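Local coordinates for protein glycosyl transferase family 9 (PDB 3TOV) that probably transfers a sugar from a nucleotide-activated donor to an acceptor glycan, as a GT-B enzyme of the heptosyltransferase family, at residues 7-12 with 89-94. Numbering follows the deposited sequence.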
loop_
_atom_site.group_PDB
_atom_site.type_symbol
_atom_site.label_atom_id
_atom_site.label_comp_id
_atom_site.label_asym_id
_atom_site.label_seq_id
_atom_site.Cartn_x
_atom_site.Cartn_y
_atom_site.Cartn_z
ATOM N N ASP A 7 14.431 -18.294 -14.578
ATOM C CA ASP A 7 13.736 -18.299 -15.865
ATOM C C ASP A 7 13.323 -19.715 -16.284
ATOM O O ASP A 7 14.009 -20.690 -15.976
ATOM C CB ASP A 7 14.591 -17.630 -16.948
ATOM C CG ASP A 7 13.774 -17.198 -18.157
ATOM O OD1 ASP A 7 12.529 -17.204 -18.071
ATOM O OD2 ASP A 7 14.374 -16.841 -19.192
ATOM N N TYR A 8 12.188 -19.820 -16.968
ATOM C CA TYR A 8 11.695 -21.106 -17.467
ATOM C C TYR A 8 11.201 -22.056 -16.369
ATOM O O TYR A 8 11.245 -23.272 -16.525
ATOM C CB TYR A 8 12.752 -21.794 -18.351
ATOM C CG TYR A 8 12.811 -21.229 -19.750
ATOM C CD1 TYR A 8 11.743 -21.387 -20.625
ATOM C CD2 TYR A 8 13.921 -20.528 -20.196
ATOM C CE1 TYR A 8 11.775 -20.861 -21.914
ATOM C CE2 TYR A 8 13.968 -19.997 -21.490
ATOM C CZ TYR A 8 12.889 -20.169 -22.347
ATOM O OH TYR A 8 12.918 -19.652 -23.633
ATOM N N LYS A 9 10.712 -21.498 -15.267
ATOM C CA LYS A 9 10.275 -22.317 -14.138
ATOM C C LYS A 9 8.848 -21.971 -13.682
ATOM O O LYS A 9 8.363 -20.865 -13.911
ATOM C CB LYS A 9 11.250 -22.157 -12.956
ATOM C CG LYS A 9 12.724 -22.318 -13.285
ATOM C CD LYS A 9 12.996 -23.667 -13.909
ATOM C CE LYS A 9 14.350 -24.205 -13.491
ATOM N NZ LYS A 9 14.432 -24.284 -12.002
ATOM N N ARG A 10 8.182 -22.925 -13.040
ATOM C CA ARG A 10 6.911 -22.649 -12.384
ATOM C C ARG A 10 7.195 -22.237 -10.960
ATOM O O ARG A 10 7.820 -22.982 -10.209
ATOM C CB ARG A 10 6.006 -23.876 -12.374
ATOM C CG ARG A 10 5.482 -24.260 -13.738
ATOM C CD ARG A 10 4.361 -25.282 -13.643
ATOM N NE ARG A 10 3.126 -24.755 -14.216
ATOM C CZ ARG A 10 2.076 -24.372 -13.500
ATOM N NH1 ARG A 10 2.107 -24.473 -12.173
ATOM N NH2 ARG A 10 0.998 -23.894 -14.114
ATOM N N ILE A 11 6.715 -21.057 -10.586
ATOM C CA ILE A 11 7.071 -20.473 -9.304
ATOM C C ILE A 11 5.847 -20.043 -8.507
ATOM O O ILE A 11 4.900 -19.483 -9.057
ATOM C CB ILE A 11 7.973 -19.254 -9.515
ATOM C CG1 ILE A 11 9.128 -19.609 -10.446
ATOM C CG2 ILE A 11 8.512 -18.755 -8.203
ATOM C CD1 ILE A 11 9.819 -18.403 -11.014
ATOM N N VAL A 12 5.861 -20.309 -7.207
ATOM C CA VAL A 12 4.810 -19.793 -6.342
ATOM C C VAL A 12 5.334 -18.755 -5.334
ATOM O O VAL A 12 6.390 -18.927 -4.722
ATOM C CB VAL A 12 4.067 -20.922 -5.610
ATOM C CG1 VAL A 12 3.170 -20.356 -4.526
ATOM C CG2 VAL A 12 3.256 -21.707 -6.590
ATOM N N LYS A 89 3.728 -28.982 -11.769
ATOM C CA LYS A 89 4.830 -29.276 -10.852
ATOM C C LYS A 89 5.687 -28.047 -10.562
ATOM O O LYS A 89 6.648 -27.740 -11.274
ATOM C CB LYS A 89 5.683 -30.471 -11.324
ATOM C CG LYS A 89 5.877 -30.608 -12.831
ATOM C CD LYS A 89 6.530 -31.961 -13.163
ATOM C CE LYS A 89 6.568 -32.274 -14.669
ATOM N NZ LYS A 89 7.504 -31.404 -15.448
ATOM N N THR A 90 5.307 -27.352 -9.499
ATOM C CA THR A 90 6.003 -26.162 -9.024
ATOM C C THR A 90 7.498 -26.389 -8.766
ATOM O O THR A 90 7.877 -27.255 -7.986
ATOM C CB THR A 90 5.337 -25.658 -7.732
ATOM O OG1 THR A 90 3.982 -25.266 -8.011
ATOM C CG2 THR A 90 6.118 -24.493 -7.162
ATOM N N ASP A 91 8.341 -25.594 -9.417
ATOM C CA ASP A 91 9.796 -25.772 -9.347
ATOM C C ASP A 91 10.396 -25.105 -8.110
ATOM O O ASP A 91 11.137 -25.731 -7.343
ATOM C CB ASP A 91 10.455 -25.198 -10.604
ATOM C CG ASP A 91 9.951 -25.852 -11.878
ATOM O OD1 ASP A 91 9.839 -27.098 -11.891
ATOM O OD2 ASP A 91 9.658 -25.124 -12.858
ATOM N N ILE A 92 10.057 -23.829 -7.941
ATOM C CA ILE A 92 10.533 -23.003 -6.843
ATOM C C ILE A 92 9.381 -22.379 -6.073
ATOM O O ILE A 92 8.475 -21.785 -6.663
ATOM C CB ILE A 92 11.345 -21.820 -7.382
ATOM C CG1 ILE A 92 12.567 -22.304 -8.157
ATOM C CG2 ILE A 92 11.746 -20.876 -6.253
ATOM C CD1 ILE A 92 12.955 -21.370 -9.272
ATOM N N VAL A 93 9.424 -22.495 -4.750
ATOM C CA VAL A 93 8.546 -21.702 -3.896
ATOM C C VAL A 93 9.325 -20.646 -3.092
ATOM O O VAL A 93 10.329 -20.946 -2.449
ATOM C CB VAL A 93 7.717 -22.584 -2.952
ATOM C CG1 VAL A 93 7.393 -21.828 -1.661
ATOM C CG2 VAL A 93 6.449 -23.043 -3.652
ATOM N N ILE A 94 8.846 -19.408 -3.147
ATOM C CA ILE A 94 9.451 -18.293 -2.436
ATOM C C ILE A 94 8.495 -17.788 -1.360
ATOM O O ILE A 94 7.417 -17.306 -1.681
ATOM C CB ILE A 94 9.719 -17.136 -3.407
ATOM C CG1 ILE A 94 10.490 -17.643 -4.622
ATOM C CG2 ILE A 94 10.449 -16.005 -2.710
ATOM C CD1 ILE A 94 11.075 -16.562 -5.480
#
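Two backbone N-H groups grip R10 O, the carbonyl at the start of strand 10-14: D91 N at 2.8 Å and I92 N at 3.3 Å, both in the carbonyl plane, the I92 bond the straighter (166° at the hydrogen). D91 returns a bond to the same residue. With CG anti to its own carbonyl carbon (chi1 -59°), it reaches toward 7-12, and OD2 takes R10 N at 2.7 Å from above the carboxylate plane. The carboxylate thus stands in for a main-chain acceptor beside the first residue of strand 10-14, binding both polar backbone atoms of R10 to one residue. An alanine in place of D91 would remove the carboxylate and would probably leave R10 N without this acceptor, loosening the hold on R10. K9 crosses D91 at about a right angle, its CB 3.4 Å from D91 OD2; its chain bends so that NZ lies 4.9 Å from OD2, not in contact but near enough perhaps to favour the charged carboxylate. Farther along, the pairing is regular and parallel: V12 N donates to I92 O, and I94 N meets V12 O almost along the C=O axis, at 3.0 Å. These are neighbouring central strands of the N-terminal Rossmann-like domain of a GT-B fold, sheet order 3-2-1-4-5-6, with 10-14 first and 92-95 fourth; helix 70-87 leads into the latter. On the face carrying I11 and I92, I11 CG2 lies beside I92 CB and 4.2 Å from I94 CG1. The other face carries V12 and V93, where V12 CB packs on V93 CG2 at 3.7 Å. V12 CG2, beside its backbone N, crosses the T90 side chain at about a right angle, and I84 of helix 70-87 touches both residues.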